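Local coordinates for Lmo0794 protein (PDB 3EW7) that is of unknown function but has a Rossmann fold that probably binds NAD or NADP, and may act as an oxidoreductase on CH-NH donors, at residues K49-D53 / V66-G70; L54-L59 / S88-G92; P96-V100 / E197-P201; Q134-L138 / T151-P155. The protein carries 3 engineered substitutions. One frame throughout, in Å; residues are numbered along the deposited sequence.

Contact 1: K49-D53 / V66-G70; sequences KDIFD and VDAYG
In this Rossmann fold the short loop that follows strand 45-48 packs against the loop just past the C-terminal end of strand 64-67, turning I51 towards Y69. I51 CG2 lies 3.5 Å from Y69 CE1, and it approaches the CD1-CE1-CZ part of the phenol obliquely. The longer branch goes to D67: with CG1 anti to the backbone N (chi1 -170°) and the chain extended beyond it, CD1 reaches D67 OD1 at 3.8 Å, an apolar tip beside a carboxylate oxygen. Y69 stretches out in the same sense, its CG anti to the backbone N (chi1 -175°), which carries the hydroxyl as far as F52, whose CE2 stands 3.9 Å from Y69 OH. The two side chains cross at about a right angle.

Polar bonds shape each segment separately. D50 OD2 accepts the backbone N of F52 at 3.1 Å, an Asx turn in which the donor sits above the carboxylate plane, and this turn opens the 3-10 stretch that presents I51 and F52. On the other segment, Y69 N makes a weak bond to D67 OD1.

In relatives the region after the third strand often borders the adenine end of the dinucleotide, possibly here too. Helix 79-90 borders the contact: S82 touches I51, F52 and Y69, while H79 packs edge-to-face on Y69 and bonds its carbonyl. D67 is paired through its backbone with strand 97-101.

Contact 2: L54-L59 / S88-G92; sequences LTLSDL and SVLNG
L56 reaches along the last turn of helix 79-90, meeting V89 first and L90 at its tip. Its CB stands 4.0 Å from V89 CG1 and just as far from V89 O. The next carbon, CG, lies anti to the backbone N (chi1 -180°), a setting that aims the chain past the V89 carbonyl. CD1 then comes to 3.7 Å from V89 O and 4.0 Å from L90 CD1, where the two leucines pass at a slant.

V89 answers from the helix with both its methyls. CG1 points at the backbone of the other segment, 3.3 Å from L56 N and near L56 CA and T55 C, while CG2 sits 3.8 Å from L54 O. The valine thus lies mainly against main-chain atoms.

Both segments belong to crossovers of the Rossmann fold that lie on one side of the sheet: 54-59, with its weakly bonded helical turn, connects strand 45-48 to strand 64-67, and helix 79-90 carries the chain on to strand 97-101. The contact joins the two connections where helix 79-90 ends, N91 being the first residue to leave helical angles. H85, one turn earlier in that helix, bonds L54 O through its NE2.

Nearer the sheet, L59 turns its CB towards the helix and meets L90 at about a right angle. L59 CD2 is 3.7 Å from L90 CD2 and has L90 CD1 close by, so one methyl touches both tips of the opposing leucine. Unlike L56, which is exposed, this pair is buried, and L90 extends its packing to S95 and F148 in the loops beyond.

Contact 3: P96-V100 / E197-P201; sequences PRLLV and EIERP
R97 and E197 form a buried salt bridge at the end of the Rossmann sheet where an interior strand, 97-101, begins and helix 187-199 finishes. The arginine chain is extended from CG to NE, with CG anti to the backbone N (chi1 -170°), and this length brings the guanidinium to the last helical turn. Two of its nitrogens then work end-on. NH1 gives a nearly straight bond to E197 O at 3.0 Å (173° at the hydrogen), with the oxygen in the guanidinium plane but the donor raised above the carbonyl plane. NH2 binds E197 OE2 at 2.8 Å in a bent bond (139° at the hydrogen), using the anti lone pair of the carboxylate, and this partner is tilted somewhat from the guanidinium plane.

Each charged group also has further partners. T151 OG1 shares NH2, and NE is bonded outside the two segments. E197 OE2 additionally accepts the backbone N atoms of N202 and H203, the latter its strongest partner, so three donors converge on one oxygen and probably stabilise its charge. The glutamate is bent at chi2, and its carboxylate stands nearly perpendicular to the guanidinium plane.

Apolar groups border the guanidinium. L99 CD2 lies off-centre over one of its faces and packs on I198 CG1 at 4.2 Å. Beyond the helix end the chain folds back to place P201 CG obliquely against R97 NH1, 3.6 Å away.

Contact 4: Q134-L138 / T151-P155; sequences QAKQL and TYISP
Y152 and L138 make the close-packed part of this contact, in which helix 131-142 lies on strand 150-154 of the Rossmann sheet. The two run nearly antiparallel (157°) with axes 11.0 Å apart, as expected when a helix leads into the strand that follows it. L138 CD1 sits over one face of the phenol, 3.7 Å from the ring centroid and 22° off its normal, a CH-pi contact displaced towards CG and CD1. Y152 CG lies anti to the backbone N, which holds the ring out from the sheet to meet the helix. From the same side of the ring, but at the hydroxyl end, Q134 CG comes obliquely to 3.4 Å from Y152 CZ.

Towards S154 the contact slackens. The amide of Q134, a partly exposed residue, extends over this end, yet its NE2 remains 3.9 Å from S154 OG, and that hydroxyl is bonded to H207 instead. The exposed K136, which pairs with E139, marks the solvent side of the helix.

Polar chemistry returns at the phenol tip. Y152 OH donates to Q137 OE1 at 2.8 Å, arriving nearly along the C=O axis, and the oxygen lies close to the ring plane. Q137 NE2 makes a weak bond to H79 O. With OE1 accepting and NE2 donating, the pattern is consistent with the modelled orientation of the buried amide, with the phenol as donor.

Contacts 1, 3 and 4 follow the middle of the sheet through three adjacent strands. D67 N of contact 1 lies 2.6 Å from L99 O of contact 3, and V100 N of contact 3 the same distance from T151 O of contact 4, both probable hydrogen bonds. Contacts 1 and 3 lie on opposite sides of the chain's centre, their own centres about 16 Å apart. Segment 54-59 directly follows 49-53, K49 CB packing on L54 CD1, and contacts 1 and 2 alternate along the chain; L90 meets P96 of contact 3. Contact 4 is nested in the loop that contact 3 closes. Contact 1 may border the dinucleotide site, as in relatives, though no ligand is present to confirm it.

Contact 1: K49-D53 / V66-G70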
loop_
_atom_site.group_PDB
_atom_site.type_symbol
_atom_site.label_atom_id
_atom_site.label_comp_id
_atom_site.label_asym_id
_atom_site.label_seq_id
_atom_site.Cartn_x
_atom_site.Cartn_y
_atom_site.Cartn_z
ATOM N N LYS A 49 6.408 9.126 -9.401
ATOM C CA LYS A 49 5.164 9.178 -10.153
ATOM C C LYS A 49 3.981 9.213 -9.199
ATOM O O LYS A 49 3.950 8.485 -8.211
ATOM C CB LYS A 49 5.069 7.949 -11.058
ATOM C CG LYS A 49 4.762 8.248 -12.510
ATOM C CD LYS A 49 5.274 7.115 -13.394
ATOM C CE LYS A 49 5.141 7.416 -14.883
ATOM N NZ LYS A 49 3.771 7.164 -15.414
ATOM N N ASP A 50 3.011 10.071 -9.471
ATOM C CA ASP A 50 1.850 10.117 -8.607
ATOM C C ASP A 50 1.054 8.871 -8.935
ATOM O O ASP A 50 1.134 8.354 -10.045
ATOM C CB ASP A 50 1.005 11.357 -8.873
ATOM C CG ASP A 50 -0.317 11.329 -8.121
ATOM O OD1 ASP A 50 -0.306 11.281 -6.863
ATOM O OD2 ASP A 50 -1.372 11.350 -8.798
ATOM N N ILE A 51 0.285 8.397 -7.965
ATOM C CA ILE A 51 -0.512 7.193 -8.127
ATOM C C ILE A 51 -1.412 7.238 -9.369
ATOM O O ILE A 51 -1.517 6.268 -10.121
ATOM C CB ILE A 51 -1.349 6.955 -6.847
ATOM C CG1 ILE A 51 -2.004 5.583 -6.889
ATOM C CG2 ILE A 51 -2.377 8.056 -6.684
ATOM C CD1 ILE A 51 -2.664 5.217 -5.591
ATOM N N PHE A 52 -2.037 8.384 -9.592
ATOM C CA PHE A 52 -2.944 8.557 -10.717
ATOM C C PHE A 52 -2.314 8.387 -12.090
ATOM O O PHE A 52 -3.011 8.073 -13.054
ATOM C CB PHE A 52 -3.611 9.926 -10.616
ATOM C CG PHE A 52 -4.702 9.979 -9.598
ATOM C CD1 PHE A 52 -5.917 9.349 -9.838
ATOM C CD2 PHE A 52 -4.502 10.606 -8.373
ATOM C CE1 PHE A 52 -6.920 9.339 -8.876
ATOM C CE2 PHE A 52 -5.511 10.599 -7.392
ATOM C CZ PHE A 52 -6.720 9.965 -7.648
ATOM N N ASP A 53 -1.002 8.583 -12.180
ATOM C CA ASP A 53 -0.295 8.465 -13.453
ATOM C C ASP A 53 0.313 7.095 -13.690
ATOM O O ASP A 53 0.924 6.857 -14.732
ATOM C CB ASP A 53 0.833 9.494 -13.545
ATOM C CG ASP A 53 0.364 10.894 -13.266
ATOM O OD1 ASP A 53 -0.686 11.292 -13.818
ATOM O OD2 ASP A 53 1.059 11.595 -12.500
ATOM N N VAL A 66 2.426 -2.234 -2.777
ATOM C CA VAL A 66 1.747 -1.845 -1.546
ATOM C C VAL A 66 1.139 -0.468 -1.720
ATOM O O VAL A 66 1.853 0.506 -1.924
ATOM C CB VAL A 66 2.708 -1.787 -0.345
ATOM C CG1 VAL A 66 1.997 -1.166 0.855
ATOM C CG2 VAL A 66 3.181 -3.181 0.009
ATOM N N ASP A 67 -0.183 -0.393 -1.649
ATOM C CA ASP A 67 -0.853 0.887 -1.783
ATOM C C ASP A 67 -1.008 1.503 -0.399
ATOM O O ASP A 67 -1.959 1.202 0.333
ATOM C CB ASP A 67 -2.228 0.728 -2.451
ATOM C CG ASP A 67 -2.942 2.068 -2.649
ATOM O OD1 ASP A 67 -2.319 3.122 -2.387
ATOM O OD2 ASP A 67 -4.121 2.065 -3.069
ATOM N N ALA A 68 -0.043 2.338 -0.035
ATOM C CA ALA A 68 -0.078 3.017 1.242
ATOM C C ALA A 68 -0.232 4.495 0.904
ATOM O O ALA A 68 0.614 5.334 1.233
ATOM C CB ALA A 68 1.197 2.769 1.994
ATOM N N TYR A 69 -1.322 4.800 0.214
ATOM C CA TYR A 69 -1.623 6.154 -0.206
ATOM C C TYR A 69 -2.249 6.941 0.931
ATOM O O TYR A 69 -2.980 6.386 1.758
ATOM C CB TYR A 69 -2.591 6.107 -1.376
ATOM C CG TYR A 69 -2.909 7.446 -1.988
ATOM C CD1 TYR A 69 -1.978 8.100 -2.793
ATOM C CD2 TYR A 69 -4.168 8.029 -1.822
ATOM C CE1 TYR A 69 -2.296 9.296 -3.429
ATOM C CE2 TYR A 69 -4.494 9.224 -2.450
ATOM C CZ TYR A 69 -3.556 9.847 -3.253
ATOM O OH TYR A 69 -3.880 11.008 -3.907
ATOM N N GLY A 70 -1.967 8.241 0.962
ATOM C CA GLY A 70 -2.525 9.097 1.994
ATOM C C GLY A 70 -1.481 9.706 2.911
ATOM O O GLY A 70 -1.485 9.453 4.112
#

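Contact 2: L54-L59 / S88-G92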
loop_
_atom_site.group_PDB
_atom_site.type_symbol
_atom_site.label_atom_id
_atom_site.label_comp_id
_atom_site.label_asym_id
_atom_site.label_seq_id
_atom_site.Cartn_x
_atom_site.Cartn_y
_atom_site.Cartn_z
ATOM N N LEU A 54 0.167 6.202 -12.724
ATOM C CA LEU A 54 0.727 4.864 -12.849
ATOM C C LEU A 54 0.109 4.020 -13.972
ATOM O O LEU A 54 -1.118 3.899 -14.083
ATOM C CB LEU A 54 0.597 4.145 -11.509
ATOM C CG LEU A 54 1.813 4.172 -10.582
ATOM C CD1 LEU A 54 2.657 5.407 -10.840
ATOM C CD2 LEU A 54 1.335 4.101 -9.144
ATOM N N THR A 55 0.968 3.438 -14.805
ATOM C CA THR A 55 0.509 2.596 -15.909
ATOM C C THR A 55 0.938 1.173 -15.635
ATOM O O THR A 55 1.953 0.953 -14.979
ATOM C CB THR A 55 1.155 2.984 -17.232
ATOM O OG1 THR A 55 2.551 2.656 -17.177
ATOM C CG2 THR A 55 0.991 4.475 -17.495
ATOM N N LEU A 56 0.180 0.208 -16.146
ATOM C CA LEU A 56 0.513 -1.202 -15.951
ATOM C C LEU A 56 2.013 -1.432 -16.128
ATOM O O LEU A 56 2.637 -2.168 -15.358
ATOM C CB LEU A 56 -0.250 -2.076 -16.946
ATOM C CG LEU A 56 0.002 -3.590 -16.854
ATOM C CD1 LEU A 56 -0.543 -4.132 -15.535
ATOM C CD2 LEU A 56 -0.664 -4.296 -18.029
ATOM N N SER A 57 2.588 -0.793 -17.142
ATOM C CA SER A 57 4.015 -0.922 -17.427
ATOM C C SER A 57 4.907 -0.792 -16.192
ATOM O O SER A 57 5.642 -1.718 -15.859
ATOM C CB SER A 57 4.439 0.111 -18.471
ATOM O OG SER A 57 5.829 0.035 -18.715
ATOM N N ASP A 58 4.849 0.346 -15.508
ATOM C CA ASP A 58 5.694 0.527 -14.330
ATOM C C ASP A 58 5.239 -0.211 -13.069
ATOM O O ASP A 58 5.927 -0.191 -12.050
ATOM C CB ASP A 58 5.907 2.021 -14.025
ATOM C CG ASP A 58 4.712 2.878 -14.387
ATOM O OD1 ASP A 58 3.573 2.446 -14.130
ATOM O OD2 ASP A 58 4.914 3.997 -14.917
ATOM N N LEU A 59 4.093 -0.878 -13.142
ATOM C CA LEU A 59 3.594 -1.634 -12.002
ATOM C C LEU A 59 4.041 -3.092 -12.099
ATOM O O LEU A 59 4.409 -3.710 -11.100
ATOM C CB LEU A 59 2.071 -1.576 -11.956
ATOM C CG LEU A 59 1.434 -0.916 -10.735
ATOM C CD1 LEU A 59 2.079 0.442 -10.493
ATOM C CD2 LEU A 59 -0.064 -0.781 -10.959
ATOM N N SER A 88 -8.593 -0.471 -12.569
ATOM C CA SER A 88 -8.774 -0.599 -14.016
ATOM C C SER A 88 -7.447 -0.935 -14.710
ATOM O O SER A 88 -7.401 -1.726 -15.658
ATOM C CB SER A 88 -9.368 0.686 -14.617
ATOM O OG SER A 88 -8.408 1.729 -14.681
ATOM N N VAL A 89 -6.370 -0.334 -14.229
ATOM C CA VAL A 89 -5.062 -0.565 -14.800
ATOM C C VAL A 89 -4.605 -1.998 -14.543
ATOM O O VAL A 89 -3.940 -2.612 -15.378
ATOM C CB VAL A 89 -4.040 0.427 -14.206
ATOM C CG1 VAL A 89 -2.625 -0.088 -14.377
ATOM C CG2 VAL A 89 -4.189 1.770 -14.886
ATOM N N LEU A 90 -4.981 -2.532 -13.387
ATOM C CA LEU A 90 -4.586 -3.886 -13.005
ATOM C C LEU A 90 -5.515 -4.996 -13.491
ATOM O O LEU A 90 -5.171 -6.174 -13.405
ATOM C CB LEU A 90 -4.482 -3.978 -11.480
ATOM C CG LEU A 90 -3.128 -4.144 -10.792
ATOM C CD1 LEU A 90 -2.025 -4.261 -11.821
ATOM C CD2 LEU A 90 -2.883 -2.962 -9.873
ATOM N N ASN A 91 -6.684 -4.624 -14.001
ATOM C CA ASN A 91 -7.664 -5.605 -14.448
ATOM C C ASN A 91 -7.163 -6.691 -15.403
ATOM O O ASN A 91 -6.304 -6.433 -16.245
ATOM C CB ASN A 91 -8.844 -4.901 -15.092
ATOM C CG ASN A 91 -9.998 -5.842 -15.337
ATOM O OD1 ASN A 91 -10.664 -6.274 -14.392
ATOM N ND2 ASN A 91 -10.231 -6.186 -16.602
ATOM N N GLY A 92 -7.732 -7.898 -15.275
ATOM C CA GLY A 92 -7.358 -9.032 -16.112
ATOM C C GLY A 92 -5.903 -9.404 -15.898
ATOM O O GLY A 92 -5.175 -9.737 -16.837
#

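Contact 3: P96-V100 / E197-P201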
loop_
_atom_site.group_PDB
_atom_site.type_symbol
_atom_site.label_atom_id
_atom_site.label_comp_id
_atom_site.label_asym_id
_atom_site.label_seq_id
_atom_site.Cartn_x
_atom_site.Cartn_y
_atom_site.Cartn_z
ATOM N N PRO A 96 1.169 -8.018 -10.522
ATOM C CA PRO A 96 1.789 -7.637 -9.253
ATOM C C PRO A 96 0.601 -7.910 -8.350
ATOM O O PRO A 96 -0.545 -7.909 -8.811
ATOM C CB PRO A 96 2.018 -6.123 -9.377
ATOM C CG PRO A 96 2.299 -5.937 -10.707
ATOM C CD PRO A 96 1.166 -6.773 -11.334
ATOM N N ARG A 97 0.846 -8.135 -7.082
ATOM C CA ARG A 97 -0.253 -8.338 -6.156
ATOM C C ARG A 97 -0.516 -6.927 -5.642
ATOM O O ARG A 97 0.436 -6.199 -5.365
ATOM C CB ARG A 97 0.206 -9.246 -5.016
ATOM C CG ARG A 97 -0.895 -9.728 -4.133
ATOM C CD ARG A 97 -0.352 -10.713 -3.148
ATOM N NE ARG A 97 -1.246 -10.800 -2.010
ATOM C CZ ARG A 97 -0.850 -11.211 -0.819
ATOM N NH1 ARG A 97 0.419 -11.567 -0.643
ATOM N NH2 ARG A 97 -1.710 -11.239 0.193
ATOM N N LEU A 98 -1.781 -6.519 -5.541
ATOM C CA LEU A 98 -2.017 -5.178 -5.033
ATOM C C LEU A 98 -2.421 -5.299 -3.576
ATOM O O LEU A 98 -3.484 -5.832 -3.272
ATOM C CB LEU A 98 -3.118 -4.460 -5.808
ATOM C CG LEU A 98 -3.340 -3.020 -5.332
ATOM C CD1 LEU A 98 -2.109 -2.169 -5.623
ATOM C CD2 LEU A 98 -4.557 -2.441 -6.006
ATOM N N LEU A 99 -1.560 -4.823 -2.686
ATOM C CA LEU A 99 -1.819 -4.865 -1.253
ATOM C C LEU A 99 -2.263 -3.460 -0.818
ATOM O O LEU A 99 -1.481 -2.509 -0.861
ATOM C CB LEU A 99 -0.537 -5.264 -0.513
ATOM C CG LEU A 99 -0.552 -5.792 0.928
ATOM C CD1 LEU A 99 -1.748 -5.261 1.700
ATOM C CD2 LEU A 99 -0.610 -7.301 0.892
ATOM N N VAL A 100 -3.517 -3.333 -0.405
ATOM C CA VAL A 100 -4.044 -2.039 0.020
ATOM C C VAL A 100 -4.019 -1.921 1.542
ATOM O O VAL A 100 -4.591 -2.745 2.247
ATOM C CB VAL A 100 -5.488 -1.849 -0.487
ATOM C CG1 VAL A 100 -5.858 -0.387 -0.470
ATOM C CG2 VAL A 100 -5.615 -2.410 -1.890
ATOM N N GLU A 197 2.217 -11.208 5.411
ATOM C CA GLU A 197 1.202 -11.506 4.429
ATOM C C GLU A 197 1.802 -11.519 2.986
ATOM O O GLU A 197 1.314 -12.263 2.130
ATOM C CB GLU A 197 0.056 -10.487 4.521
ATOM C CG GLU A 197 -1.062 -10.751 3.548
ATOM C CD GLU A 197 -1.550 -12.185 3.619
ATOM O OE1 GLU A 197 -1.417 -12.815 4.695
ATOM O OE2 GLU A 197 -2.080 -12.677 2.603
ATOM N N ILE A 198 2.870 -10.745 2.742
ATOM C CA ILE A 198 3.520 -10.659 1.441
ATOM C C ILE A 198 4.393 -11.903 1.171
ATOM O O ILE A 198 4.425 -12.455 0.043
ATOM C CB ILE A 198 4.387 -9.414 1.379
ATOM C CG1 ILE A 198 3.528 -8.163 1.265
ATOM C CG2 ILE A 198 5.351 -9.505 0.238
ATOM C CD1 ILE A 198 4.288 -6.862 1.193
ATOM N N GLU A 199 5.085 -12.358 2.211
ATOM C CA GLU A 199 5.961 -13.531 2.138
ATOM C C GLU A 199 5.198 -14.877 2.261
ATOM O O GLU A 199 5.541 -15.898 1.636
ATOM C CB GLU A 199 7.012 -13.387 3.255
ATOM C CG GLU A 199 7.934 -12.136 3.193
ATOM C CD GLU A 199 9.056 -12.127 4.255
ATOM O OE1 GLU A 199 8.823 -12.484 5.428
ATOM O OE2 GLU A 199 10.186 -11.718 3.934
ATOM N N ARG A 200 4.144 -14.857 3.064
ATOM C CA ARG A 200 3.339 -16.044 3.264
ATOM C C ARG A 200 1.856 -15.729 3.188
ATOM O O ARG A 200 1.142 -15.725 4.191
ATOM C CB ARG A 200 3.696 -16.692 4.600
ATOM C CG ARG A 200 5.070 -17.366 4.635
ATOM C CD ARG A 200 5.645 -17.441 6.052
ATOM N NE ARG A 200 6.883 -16.667 6.143
ATOM C CZ ARG A 200 6.977 -15.436 6.642
ATOM N NH1 ARG A 200 5.904 -14.814 7.117
ATOM N NH2 ARG A 200 8.154 -14.824 6.658
ATOM N N PRO A 201 1.359 -15.516 1.934
ATOM C CA PRO A 201 -0.040 -15.198 1.642
ATOM C C PRO A 201 -1.064 -16.069 2.361
ATOM O O PRO A 201 -0.999 -17.299 2.319
ATOM C CB PRO A 201 -0.120 -15.377 0.135
ATOM C CG PRO A 201 1.245 -15.024 -0.315
ATOM C CD PRO A 201 2.106 -15.729 0.683
#

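Contact 4: Q134-L138 / T151-P155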
loop_
_atom_site.group_PDB
_atom_site.type_symbol
_atom_site.label_atom_id
_atom_site.label_comp_id
_atom_site.label_asym_id
_atom_site.label_seq_id
_atom_site.Cartn_x
_atom_site.Cartn_y
_atom_site.Cartn_z
ATOM N N GLN A 134 -13.062 3.679 3.028
ATOM C CA GLN A 134 -12.602 2.306 3.012
ATOM C C GLN A 134 -13.696 1.387 2.517
ATOM O O GLN A 134 -13.469 0.542 1.649
ATOM C CB GLN A 134 -12.180 1.867 4.408
ATOM C CG GLN A 134 -11.426 0.564 4.413
ATOM C CD GLN A 134 -11.185 0.039 5.798
ATOM O OE1 GLN A 134 -11.942 -0.797 6.290
ATOM N NE2 GLN A 134 -10.130 0.532 6.446
ATOM N N ALA A 135 -14.885 1.552 3.085
ATOM C CA ALA A 135 -16.030 0.734 2.714
ATOM C C ALA A 135 -16.249 0.837 1.219
ATOM O O ALA A 135 -16.542 -0.158 0.566
ATOM C CB ALA A 135 -17.270 1.193 3.462
ATOM N N LYS A 136 -16.104 2.042 0.679
ATOM C CA LYS A 136 -16.269 2.259 -0.750
ATOM C C LYS A 136 -15.245 1.461 -1.550
ATOM O O LYS A 136 -15.603 0.742 -2.488
ATOM C CB LYS A 136 -16.130 3.741 -1.075
ATOM C CG LYS A 136 -17.448 4.466 -1.154
ATOM C CD LYS A 136 -17.875 4.667 -2.599
ATOM C CE LYS A 136 -19.373 4.945 -2.701
ATOM N NZ LYS A 136 -20.201 3.705 -2.532
ATOM N N GLN A 137 -13.973 1.597 -1.183
ATOM C CA GLN A 137 -12.903 0.880 -1.862
ATOM C C GLN A 137 -13.234 -0.604 -1.866
ATOM O O GLN A 137 -13.132 -1.276 -2.895
ATOM C CB GLN A 137 -11.573 1.111 -1.148
ATOM C CG GLN A 137 -11.136 2.566 -1.103
ATOM C CD GLN A 137 -9.844 2.763 -0.337
ATOM O OE1 GLN A 137 -9.709 2.313 0.800
ATOM N NE2 GLN A 137 -8.888 3.440 -0.954
ATOM N N LEU A 138 -13.650 -1.106 -0.707
ATOM C CA LEU A 138 -14.007 -2.512 -0.546
ATOM C C LEU A 138 -15.186 -2.928 -1.432
ATOM O O LEU A 138 -15.210 -4.035 -1.959
ATOM C CB LEU A 138 -14.318 -2.793 0.932
ATOM C CG LEU A 138 -13.318 -3.634 1.744
ATOM C CD1 LEU A 138 -11.892 -3.223 1.435
ATOM C CD2 LEU A 138 -13.619 -3.491 3.235
ATOM N N THR A 151 -5.327 -7.543 -2.077
ATOM C CA THR A 151 -5.527 -7.824 -0.658
ATOM C C THR A 151 -5.655 -6.507 0.085
ATOM O O THR A 151 -4.868 -5.586 -0.119
ATOM C CB THR A 151 -4.362 -8.603 -0.014
ATOM O OG1 THR A 151 -4.263 -9.908 -0.591
ATOM C CG2 THR A 151 -4.606 -8.751 1.475
ATOM N N TYR A 152 -6.664 -6.414 0.941
ATOM C CA TYR A 152 -6.862 -5.206 1.720
ATOM C C TYR A 152 -6.539 -5.561 3.167
ATOM O O TYR A 152 -7.128 -6.485 3.733
ATOM C CB TYR A 152 -8.303 -4.721 1.616
ATOM C CG TYR A 152 -8.478 -3.263 1.991
ATOM C CD1 TYR A 152 -8.551 -2.277 1.007
ATOM C CD2 TYR A 152 -8.530 -2.865 3.333
ATOM C CE1 TYR A 152 -8.666 -0.940 1.347
ATOM C CE2 TYR A 152 -8.642 -1.526 3.684
ATOM C CZ TYR A 152 -8.710 -0.568 2.686
ATOM O OH TYR A 152 -8.814 0.761 3.016
ATOM N N ILE A 153 -5.599 -4.830 3.758
ATOM C CA ILE A 153 -5.197 -5.087 5.138
ATOM C C ILE A 153 -5.551 -3.963 6.121
ATOM O O ILE A 153 -5.308 -2.781 5.855
ATOM C CB ILE A 153 -3.673 -5.380 5.222
ATOM C CG1 ILE A 153 -3.302 -5.807 6.641
ATOM C CG2 ILE A 153 -2.872 -4.156 4.804
ATOM C CD1 ILE A 153 -1.856 -6.219 6.782
ATOM N N SER A 154 -6.140 -4.359 7.247
ATOM C CA SER A 154 -6.532 -3.441 8.310
ATOM C C SER A 154 -5.775 -3.803 9.580
ATOM O O SER A 154 -5.490 -4.971 9.837
ATOM C CB SER A 154 -8.036 -3.527 8.576
ATOM O OG SER A 154 -8.777 -2.965 7.508
ATOM N N PRO A 155 -5.434 -2.793 10.390
ATOM C CA PRO A 155 -4.707 -3.000 11.641
ATOM C C PRO A 155 -5.625 -3.504 12.739
ATOM O O PRO A 155 -6.841 -3.302 12.696
ATOM C CB PRO A 155 -4.169 -1.617 11.943
ATOM C CG PRO A 155 -5.290 -0.756 11.495
ATOM C CD PRO A 155 -5.654 -1.355 10.155
#